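PDB 6S9V: sucrose 6(F)-phosphate phosphorylase, which is a carbohydrate-active enzyme of the alpha-amylase family, with a catalytic domain built on a closed eight-stranded (beta/alpha) barrel. Local coordinates for residues Gly51-Pro56 with Asp92-Leu97; Gln22-Pro27 with Ile388-Tyr393; Val99-Arg104 with Arg209-Gly214. All coordinates share one frame; numbering follows the deposited sequence.

Contact 1 of 3, residues Gly51-Pro56 with Asp92-Leu97. With SO4 (sulfate ion), chain E.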
loop_
_atom_site.group_PDB
_atom_site.type_symbol
_atom_site.label_atom_id
_atom_site.label_comp_id
_atom_site.label_asym_id
_atom_site.label_seq_id
_atom_site.Cartn_x
_atom_site.Cartn_y
_atom_site.Cartn_z
ATOM N N GLY A 51 -2.239 13.796 5.692
ATOM C CA GLY A 51 -2.965 12.579 6.002
ATOM C C GLY A 51 -2.019 11.509 6.503
ATOM O O GLY A 51 -0.803 11.604 6.329
ATOM N N VAL A 52 -2.595 10.476 7.116
ATOM C CA VAL A 52 -1.827 9.366 7.682
ATOM C C VAL A 52 -2.564 8.070 7.367
ATOM O O VAL A 52 -3.744 7.925 7.712
ATOM C CB VAL A 52 -1.638 9.495 9.205
ATOM C CG1 VAL A 52 -0.821 8.304 9.745
ATOM C CG2 VAL A 52 -0.989 10.822 9.576
ATOM N N HIS A 53 -1.878 7.139 6.697
ATOM C CA HIS A 53 -2.324 5.758 6.607
ATOM C C HIS A 53 -1.761 5.027 7.819
ATOM O O HIS A 53 -0.547 4.823 7.914
ATOM C CB HIS A 53 -1.869 5.092 5.316
ATOM C CG HIS A 53 -2.219 3.637 5.229
ATOM N ND1 HIS A 53 -1.654 2.790 4.303
ATOM C CD2 HIS A 53 -3.091 2.883 5.943
ATOM C CE1 HIS A 53 -2.147 1.576 4.456
ATOM N NE2 HIS A 53 -3.019 1.604 5.448
ATOM N N ILE A 54 -2.634 4.684 8.757
ATOM C CA ILE A 54 -2.286 3.855 9.902
ATOM C C ILE A 54 -2.498 2.405 9.490
ATOM O O ILE A 54 -3.633 1.984 9.256
ATOM C CB ILE A 54 -3.137 4.193 11.129
ATOM C CG1 ILE A 54 -3.021 5.664 11.499
ATOM C CG2 ILE A 54 -2.714 3.318 12.320
ATOM C CD1 ILE A 54 -4.041 6.088 12.548
ATOM N N LEU A 55 -1.415 1.638 9.406
ATOM C CA LEU A 55 -1.533 0.230 9.061
ATOM C C LEU A 55 -2.353 -0.474 10.146
ATOM O O LEU A 55 -2.496 0.045 11.254
ATOM C CB LEU A 55 -0.146 -0.375 8.869
ATOM C CG LEU A 55 0.487 0.192 7.579
ATOM C CD1 LEU A 55 2.007 0.164 7.598
ATOM C CD2 LEU A 55 -0.072 -0.578 6.369
ATOM N N PRO A 56 -2.934 -1.630 9.828
ATOM C CA PRO A 56 -4.078 -2.163 10.622
ATOM C C PRO A 56 -3.841 -2.091 12.118
ATOM O O PRO A 56 -2.944 -2.763 12.654
ATOM C CB PRO A 56 -4.181 -3.616 10.137
ATOM C CG PRO A 56 -3.716 -3.553 8.717
ATOM C CD PRO A 56 -2.619 -2.501 8.679
ATOM N N ASP A 92 -6.099 13.695 7.399
ATOM C CA ASP A 92 -6.940 12.703 6.733
ATOM C C ASP A 92 -6.474 11.309 7.136
ATOM O O ASP A 92 -5.294 10.984 6.973
ATOM C CB ASP A 92 -6.878 12.822 5.214
ATOM C CG ASP A 92 -7.516 14.088 4.682
ATOM O OD1 ASP A 92 -8.358 14.689 5.376
ATOM O OD2 ASP A 92 -7.207 14.441 3.521
ATOM N N ILE A 93 -7.376 10.489 7.666
ATOM C CA ILE A 93 -7.021 9.145 8.118
ATOM C C ILE A 93 -7.394 8.129 7.047
ATOM O O ILE A 93 -8.516 8.124 6.536
ATOM C CB ILE A 93 -7.705 8.809 9.453
ATOM C CG1 ILE A 93 -7.341 9.844 10.518
ATOM C CG2 ILE A 93 -7.301 7.421 9.910
ATOM C CD1 ILE A 93 -5.863 10.013 10.753
ATOM N N LEU A 94 -6.440 7.270 6.706
ATOM C CA LEU A 94 -6.643 6.145 5.807
ATOM C C LEU A 94 -6.454 4.864 6.611
ATOM O O LEU A 94 -5.407 4.675 7.236
ATOM C CB LEU A 94 -5.644 6.234 4.657
ATOM C CG LEU A 94 -5.882 5.480 3.363
ATOM C CD1 LEU A 94 -4.954 6.053 2.284
ATOM C CD2 LEU A 94 -5.647 4.012 3.568
ATOM N N LEU A 95 -7.465 3.995 6.603
ATOM C CA LEU A 95 -7.389 2.708 7.280
ATOM C C LEU A 95 -7.662 1.569 6.308
ATOM O O LEU A 95 -8.267 1.761 5.253
ATOM C CB LEU A 95 -8.393 2.617 8.433
ATOM C CG LEU A 95 -8.201 3.520 9.645
ATOM C CD1 LEU A 95 -9.286 3.204 10.681
ATOM C CD2 LEU A 95 -6.809 3.347 10.248
ATOM N N ASP A 96 -7.230 0.371 6.702
ATOM C CA ASP A 96 -7.419 -0.836 5.911
ATOM C C ASP A 96 -8.723 -1.540 6.251
ATOM O O ASP A 96 -9.073 -1.696 7.427
ATOM C CB ASP A 96 -6.288 -1.842 6.162
ATOM C CG ASP A 96 -4.961 -1.377 5.645
ATOM O OD1 ASP A 96 -4.268 -0.608 6.343
ATOM O OD2 ASP A 96 -4.610 -1.810 4.537
ATOM N N LEU A 97 -9.398 -2.029 5.215
ATOM C CA LEU A 97 -10.484 -2.991 5.343
ATOM C C LEU A 97 -10.017 -4.290 4.699
ATOM O O LEU A 97 -9.676 -4.311 3.510
ATOM C CB LEU A 97 -11.761 -2.475 4.676
ATOM C CG LEU A 97 -12.953 -3.430 4.676
ATOM C CD1 LEU A 97 -13.317 -3.803 6.116
ATOM C CD2 LEU A 97 -14.135 -2.802 3.957
HETATM S S SO4 E . 0.739 0.938 2.083
HETATM O O1 SO4 E . 1.027 0.741 0.664
HETATM O O2 SO4 E . -0.312 0.009 2.484
HETATM O O3 SO4 E . 0.294 2.313 2.303
HETATM O O4 SO4 E . 1.929 0.705 2.882
HETATM O O HOH W 1 -5.393 0.080 8.798
#
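V52 and H53 pair in parallel with I93 and L94, joining two neighbouring strands of the (beta/alpha)8 barrel. Strands 51-54 and 92-97 belong to one beta-alpha-beta unit, with helix 81-88 between them. Their axes diverge by 21°.

Three backbone hydrogen bonds hold the strands together. V52 N gives to D92 O at 2.8 Å, and L94 N gives to V52 O at 3.0 Å. I54 N to L94 O is longer, at 3.2 Å, and less straight.

The main side-chain bond runs from H53 NE2 to D96 OD1, 2.7 Å long and nearly straight at 174°. OD1 lies in the plane of the imidazole, but the ring meets it from above the carboxylate plane. The ring gets there with CG anti to the backbone N (chi1 176°). At its other nitrogen, H53 ND1 donates to sulfate O3 at 2.8 Å, in a more bent bond. The sulfate is probably from the crystallisation liquor. Both N-H edges of the ring are thus engaged, which fixes its rotation. D96 OD2 is held separately in a salt bridge with R209.

Apolar contacts hold the ring by its faces. L94 CD2 makes a CH-pi contact over one face, 3.9 Å from the H53 ring centroid. L55 CG sits over the opposite face, toward the rim. On the side of the sheet that faces helix 81-88, I54 CB packs on L95 CD2 at 3.9 Å.

A water bridges the two segments near P56. It donates to I54 O at 2.6 Å and to D96 OD1, and accepts from D96 N.

Contact 2 of 3, residues Gln22-Pro27 with Ile388-Tyr393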
loop_
_atom_site.group_PDB
_atom_site.type_symbol
_atom_site.label_atom_id
_atom_site.label_comp_id
_atom_site.label_asym_id
_atom_site.label_seq_id
_atom_site.Cartn_x
_atom_site.Cartn_y
_atom_site.Cartn_z
ATOM N N GLN A 22 1.294 12.414 2.451
ATOM C CA GLN A 22 0.746 11.591 3.520
ATOM C C GLN A 22 1.814 10.664 4.090
ATOM O O GLN A 22 2.751 10.273 3.398
ATOM C CB GLN A 22 -0.413 10.747 3.014
ATOM C CG GLN A 22 -1.538 11.570 2.394
ATOM C CD GLN A 22 -2.690 10.716 1.938
ATOM O OE1 GLN A 22 -2.520 9.540 1.625
ATOM N NE2 GLN A 22 -3.879 11.305 1.889
ATOM N N LEU A 23 1.640 10.300 5.349
ATOM C CA LEU A 23 2.524 9.368 6.042
ATOM C C LEU A 23 1.900 7.974 6.045
ATOM O O LEU A 23 0.682 7.831 6.220
ATOM C CB LEU A 23 2.756 9.838 7.485
ATOM C CG LEU A 23 3.490 8.878 8.437
ATOM C CD1 LEU A 23 4.957 8.797 8.075
ATOM C CD2 LEU A 23 3.317 9.304 9.890
ATOM N N ILE A 24 2.730 6.948 5.840
ATOM C CA ILE A 24 2.349 5.561 6.082
ATOM C C ILE A 24 3.129 5.073 7.294
ATOM O O ILE A 24 4.360 5.123 7.290
ATOM C CB ILE A 24 2.651 4.640 4.886
ATOM C CG1 ILE A 24 2.018 5.151 3.593
ATOM C CG2 ILE A 24 2.175 3.223 5.186
ATOM C CD1 ILE A 24 2.665 4.551 2.353
ATOM N N THR A 25 2.426 4.566 8.307
ATOM C CA THR A 25 3.107 4.084 9.504
ATOM C C THR A 25 2.308 2.955 10.136
ATOM O O THR A 25 1.080 2.891 10.011
ATOM C CB THR A 25 3.309 5.205 10.534
ATOM O OG1 THR A 25 4.096 4.726 11.640
ATOM C CG2 THR A 25 1.963 5.697 11.062
ATOM N N TYR A 26 3.012 2.064 10.817
ATOM C CA TYR A 26 2.341 1.148 11.710
ATOM C C TYR A 26 1.879 1.919 12.939
ATOM O O TYR A 26 2.417 2.985 13.260
ATOM C CB TYR A 26 3.257 -0.005 12.111
ATOM C CG TYR A 26 3.436 -1.039 11.029
ATOM C CD1 TYR A 26 2.454 -1.995 10.790
ATOM C CD2 TYR A 26 4.582 -1.065 10.240
ATOM C CE1 TYR A 26 2.606 -2.952 9.805
ATOM C CE2 TYR A 26 4.735 -2.016 9.245
ATOM C CZ TYR A 26 3.746 -2.953 9.035
ATOM O OH TYR A 26 3.891 -3.912 8.063
ATOM N N PRO A 27 0.844 1.421 13.617
ATOM C CA PRO A 27 0.362 2.114 14.819
ATOM C C PRO A 27 1.383 2.158 15.929
ATOM O O PRO A 27 1.283 3.023 16.810
ATOM C CB PRO A 27 -0.874 1.299 15.230
ATOM C CG PRO A 27 -0.685 -0.035 14.598
ATOM C CD PRO A 27 0.059 0.210 13.314
ATOM N N ILE A 388 -1.373 11.547 -5.439
ATOM C CA ILE A 388 -1.271 11.880 -4.011
ATOM C C ILE A 388 -0.029 11.202 -3.474
ATOM O O ILE A 388 0.047 9.966 -3.464
ATOM C CB ILE A 388 -2.526 11.416 -3.246
ATOM C CG1 ILE A 388 -3.780 12.039 -3.853
ATOM C CG2 ILE A 388 -2.378 11.743 -1.762
ATOM C CD1 ILE A 388 -3.822 13.541 -3.750
ATOM N N PRO A 389 0.978 11.959 -3.006
ATOM C CA PRO A 389 2.242 11.344 -2.571
ATOM C C PRO A 389 2.182 10.841 -1.133
ATOM O O PRO A 389 1.725 11.546 -0.231
ATOM C CB PRO A 389 3.263 12.480 -2.718
ATOM C CG PRO A 389 2.462 13.757 -2.786
ATOM C CD PRO A 389 0.993 13.428 -2.883
ATOM N N GLN A 390 2.672 9.616 -0.932
ATOM C CA GLN A 390 2.777 8.985 0.375
ATOM C C GLN A 390 4.233 8.698 0.687
ATOM O O GLN A 390 4.986 8.268 -0.193
ATOM C CB GLN A 390 1.992 7.674 0.425
ATOM C CG GLN A 390 0.524 7.838 0.123
ATOM C CD GLN A 390 -0.269 6.610 0.468
ATOM O OE1 GLN A 390 0.142 5.495 0.163
ATOM N NE2 GLN A 390 -1.415 6.804 1.110
ATOM N N VAL A 391 4.618 8.935 1.939
ATOM C CA VAL A 391 5.970 8.666 2.425
ATOM C C VAL A 391 5.869 7.646 3.553
ATOM O O VAL A 391 5.187 7.885 4.561
ATOM C CB VAL A 391 6.678 9.943 2.908
ATOM C CG1 VAL A 391 8.035 9.609 3.543
ATOM C CG2 VAL A 391 6.868 10.916 1.749
ATOM N N TYR A 392 6.531 6.510 3.375
ATOM C CA TYR A 392 6.579 5.488 4.418
ATOM C C TYR A 392 7.516 5.926 5.539
ATOM O O TYR A 392 8.539 6.572 5.297
ATOM C CB TYR A 392 7.026 4.175 3.783
ATOM C CG TYR A 392 7.039 2.949 4.657
ATOM C CD1 TYR A 392 5.872 2.430 5.192
ATOM C CD2 TYR A 392 8.229 2.280 4.906
ATOM C CE1 TYR A 392 5.888 1.284 5.962
ATOM C CE2 TYR A 392 8.256 1.134 5.676
ATOM C CZ TYR A 392 7.088 0.643 6.194
ATOM O OH TYR A 392 7.117 -0.491 6.957
ATOM N N TYR A 393 7.163 5.565 6.782
ATOM C CA TYR A 393 7.853 6.127 7.943
ATOM C C TYR A 393 9.337 5.777 7.949
ATOM O O TYR A 393 10.166 6.586 8.380
ATOM C CB TYR A 393 7.188 5.662 9.243
ATOM C CG TYR A 393 7.441 4.212 9.611
ATOM C CD1 TYR A 393 6.735 3.195 8.989
ATOM C CD2 TYR A 393 8.385 3.864 10.576
ATOM C CE1 TYR A 393 6.951 1.872 9.312
ATOM C CE2 TYR A 393 8.614 2.540 10.899
ATOM C CZ TYR A 393 7.891 1.549 10.264
ATOM O OH TYR A 393 8.093 0.227 10.572
#
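I24 packs against Y392 and Q390 at the middle of this contact. I24 CG2 touches Y392 CD1 at 3.8 Å, and I24 CB lies at the edge of the same ring, in its plane. The side chain of I24 stands at about a right angle to both partners, and I24 CD1 reaches Q390 CB at 3.7 Å. On the other face of the sheet L23 CD1 meets Y393 CB at 4.0 Å. Y393 has CG between the backbone N and the carbonyl carbon (chi1 73°). That brings its ring against T25 and Y26, where Y393 CE1 meets Y26 CD2 at 3.9 Å. The hydroxyls of Y392 and Y393 bond to the carbonyls of N416 and H418.

Farther out, Q390 NE2 donates to Q22 OE1 at 3.0 Å and 172°, with the two amide planes 40° apart. Q390 OE1 is buried next to I24 CD1 and has no polar partner in the model. Backbone bonds run on from Q22 N to P389 O and from V391 N to Q22 O. I24 N gives to V391 O, and Y393 N to I24 O. This parallel pairing of the first and last strands is the closure of a TIM barrel.

Contact 3 of 3, residues Val99-Arg104 with Arg209-Gly214. With BTB (2-[bis-(2-hydroxy-ethyl)-amino]-2-hydroxymethyl-propane-1,3-diol), chain C.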
loop_
_atom_site.group_PDB
_atom_site.type_symbol
_atom_site.label_atom_id
_atom_site.label_comp_id
_atom_site.label_asym_id
_atom_site.label_seq_id
_atom_site.Cartn_x
_atom_site.Cartn_y
_atom_site.Cartn_z
ATOM N N VAL A 99 -11.046 -6.918 3.123
ATOM C CA VAL A 99 -12.232 -7.446 2.468
ATOM C C VAL A 99 -12.099 -8.934 2.170
ATOM O O VAL A 99 -13.112 -9.602 1.942
ATOM C CB VAL A 99 -12.561 -6.695 1.157
ATOM C CG1 VAL A 99 -13.035 -5.282 1.444
ATOM C CG2 VAL A 99 -11.363 -6.690 0.217
ATOM N N ASN A 100 -10.877 -9.476 2.156
ATOM C CA ASN A 100 -10.687 -10.861 1.742
ATOM C C ASN A 100 -10.738 -11.856 2.891
ATOM O O ASN A 100 -11.086 -13.019 2.662
ATOM C CB ASN A 100 -9.347 -11.026 1.002
ATOM C CG ASN A 100 -9.157 -12.429 0.435
ATOM O OD1 ASN A 100 -9.865 -12.843 -0.483
ATOM N ND2 ASN A 100 -8.183 -13.162 0.973
ATOM N N HIS A 101 -10.404 -11.450 4.117
ATOM C CA HIS A 101 -10.241 -12.436 5.182
ATOM C C HIS A 101 -10.370 -11.794 6.554
ATOM O O HIS A 101 -10.228 -10.578 6.717
ATOM C CB HIS A 101 -8.892 -13.159 5.063
ATOM C CG HIS A 101 -7.725 -12.234 4.893
ATOM N ND1 HIS A 101 -7.103 -12.037 3.677
ATOM C CD2 HIS A 101 -7.067 -11.454 5.784
ATOM C CE1 HIS A 101 -6.114 -11.172 3.828
ATOM N NE2 HIS A 101 -6.071 -10.805 5.097
ATOM N N VAL A 102 -10.638 -12.653 7.544
ATOM C CA VAL A 102 -10.795 -12.268 8.945
ATOM C C VAL A 102 -10.060 -13.296 9.801
ATOM O O VAL A 102 -9.824 -14.432 9.385
ATOM C CB VAL A 102 -12.294 -12.179 9.331
ATOM C CG1 VAL A 102 -12.925 -13.570 9.349
ATOM C CG2 VAL A 102 -12.485 -11.466 10.659
ATOM N N SER A 103 -9.688 -12.886 11.013
ATOM C CA SER A 103 -8.986 -13.795 11.915
ATOM C C SER A 103 -9.826 -15.031 12.222
ATOM O O SER A 103 -11.042 -14.944 12.427
ATOM C CB SER A 103 -8.649 -13.084 13.221
ATOM O OG SER A 103 -8.052 -13.986 14.140
ATOM N N ARG A 104 -9.169 -16.192 12.293
ATOM C CA ARG A 104 -9.838 -17.377 12.804
ATOM C C ARG A 104 -10.248 -17.199 14.259
ATOM O O ARG A 104 -11.068 -17.970 14.765
ATOM C CB ARG A 104 -8.934 -18.606 12.685
ATOM C CG ARG A 104 -7.670 -18.499 13.536
ATOM C CD ARG A 104 -6.916 -19.817 13.600
ATOM N NE ARG A 104 -7.664 -20.844 14.311
ATOM C CZ ARG A 104 -7.199 -22.059 14.588
ATOM N NH1 ARG A 104 -5.974 -22.415 14.220
ATOM N NH2 ARG A 104 -7.963 -22.921 15.235
ATOM N N ARG A 209 -8.486 1.618 2.427
ATOM C CA ARG A 209 -7.712 0.764 1.546
ATOM C C ARG A 209 -8.316 -0.633 1.560
ATOM O O ARG A 209 -8.490 -1.229 2.627
ATOM C CB ARG A 209 -6.259 0.726 2.024
ATOM C CG ARG A 209 -5.314 -0.233 1.294
ATOM C CD ARG A 209 -3.938 -0.169 1.974
ATOM N NE ARG A 209 -2.888 -0.941 1.309
ATOM C CZ ARG A 209 -2.714 -2.255 1.440
ATOM N NH1 ARG A 209 -3.546 -2.971 2.194
ATOM N NH2 ARG A 209 -1.712 -2.852 0.806
ATOM N N LEU A 210 -8.635 -1.153 0.379
ATOM C CA LEU A 210 -9.171 -2.506 0.248
ATOM C C LEU A 210 -8.005 -3.473 0.084
ATOM O O LEU A 210 -7.485 -3.667 -1.019
ATOM C CB LEU A 210 -10.133 -2.590 -0.929
ATOM C CG LEU A 210 -11.383 -1.710 -0.850
ATOM C CD1 LEU A 210 -12.367 -2.120 -1.916
ATOM C CD2 LEU A 210 -12.046 -1.770 0.519
ATOM N N ASP A 211 -7.621 -4.111 1.183
ATOM C CA ASP A 211 -6.493 -5.028 1.177
ATOM C C ASP A 211 -6.826 -6.289 0.382
ATOM O O ASP A 211 -7.896 -6.877 0.552
ATOM C CB ASP A 211 -6.131 -5.398 2.614
ATOM C CG ASP A 211 -5.053 -6.458 2.686
ATOM O OD1 ASP A 211 -3.909 -6.167 2.286
ATOM O OD2 ASP A 211 -5.343 -7.580 3.153
ATOM N N ALA A 212 -5.902 -6.697 -0.489
ATOM C CA ALA A 212 -5.996 -7.974 -1.189
ATOM C C ALA A 212 -7.326 -8.110 -1.926
ATOM O O ALA A 212 -7.855 -9.208 -2.081
ATOM C CB ALA A 212 -5.795 -9.146 -0.220
ATOM N N VAL A 213 -7.864 -6.990 -2.416
ATOM C CA VAL A 213 -9.188 -7.032 -3.030
ATOM C C VAL A 213 -9.193 -7.939 -4.255
ATOM O O VAL A 213 -10.217 -8.557 -4.578
ATOM C CB VAL A 213 -9.661 -5.603 -3.373
ATOM C CG1 VAL A 213 -8.811 -4.993 -4.477
ATOM C CG2 VAL A 213 -11.146 -5.614 -3.757
ATOM N N GLY A 214 -8.049 -8.090 -4.923
ATOM C CA GLY A 214 -8.011 -8.929 -6.106
ATOM C C GLY A 214 -8.356 -10.381 -5.852
ATOM O O GLY A 214 -8.657 -11.113 -6.802
HETATM C C1 BTB C . -1.872 -11.093 3.147
HETATM O O1 BTB C . -0.942 -11.506 4.110
HETATM C C2 BTB C . -1.727 -9.582 2.899
HETATM C C3 BTB C . -2.309 -8.824 4.091
HETATM O O3 BTB C . -3.667 -9.194 4.256
HETATM C C4 BTB C . -2.556 -9.213 1.662
HETATM O O4 BTB C . -2.293 -7.868 1.376
HETATM N N BTB C . -0.309 -9.191 2.656
HETATM C C5 BTB C . 0.342 -10.067 1.676
HETATM C C6 BTB C . 1.420 -9.270 0.934
HETATM O O6 BTB C . 0.803 -8.233 0.214
HETATM C C7 BTB C . 0.530 -9.084 3.848
HETATM C C8 BTB C . 0.700 -7.604 4.251
HETATM O O8 BTB C . 0.672 -6.794 3.101
HETATM O O HOH W 2 -8.107 -8.441 2.815
#
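V99 points its side chain at the turn formed by L210 to V213, a type II beta turn. From CB the chain forks. V99 CG1 lies beside the backbone N (chi1 -69°) and meets L210 CD2 at 3.8 Å. V99 CG2, between the backbone N and the carbonyl carbon, reaches farther along the turn. V99 CG2 rests on D211 O at 3.5 Å and on V213 CB at 4.1 Å. V99 thus touches L210, D211 and V213 of the turn.

No direct hydrogen bond crosses between the segments. A water does the bridging: it accepts from N100 N at 3.0 Å, and donates to D211 O at 2.8 Å and to D211 OD2.

The bound BTB molecule, probably from the crystallisation liquor, makes a second bridge. BTB O4 gives to D211 OD1 at 2.5 Å and BTB O3 to D211 OD2 at 2.6 Å. H101 NE2 lies 3.0 Å from BTB O3, a weak bond. The H101 ring and the D211 carboxylate are turned 84° from each other. N100 ND2 donates to H101 ND1 in the ring plane, which steadies the imidazole. R209 NH1 meets D211 OD1 on its anti side as part of a salt bridge.

V99 and V213 both pack on F234 of helix 230-244. Strand 101-103 pairs with strand 179-181, while strand 207-210 lies in the barrel beside strand 92-97.

All three contacts involve the eight-stranded parallel barrel. Contact 2 joins strands 22-25 and 388-392, first and last in its order. Contact 1 joins the second and third, 51-54 and 92-97. Along the chain, contacts 1 and 3 come in series, both between the segments of contact 2. Centres of contacts 1 and 2 are about 9 Å apart, on bonded neighbour strands. Contacts 1 and 3, about 15 Å apart, are tied by a probable bond from R209 N to L95 O and by the R209 side chain. Contacts 2 and 3, about 20 Å apart, do not touch. Contact 3 lies where the fourth strand, 207-210, leads to the BTB pocket; H309 bonds both BTB and sulfate.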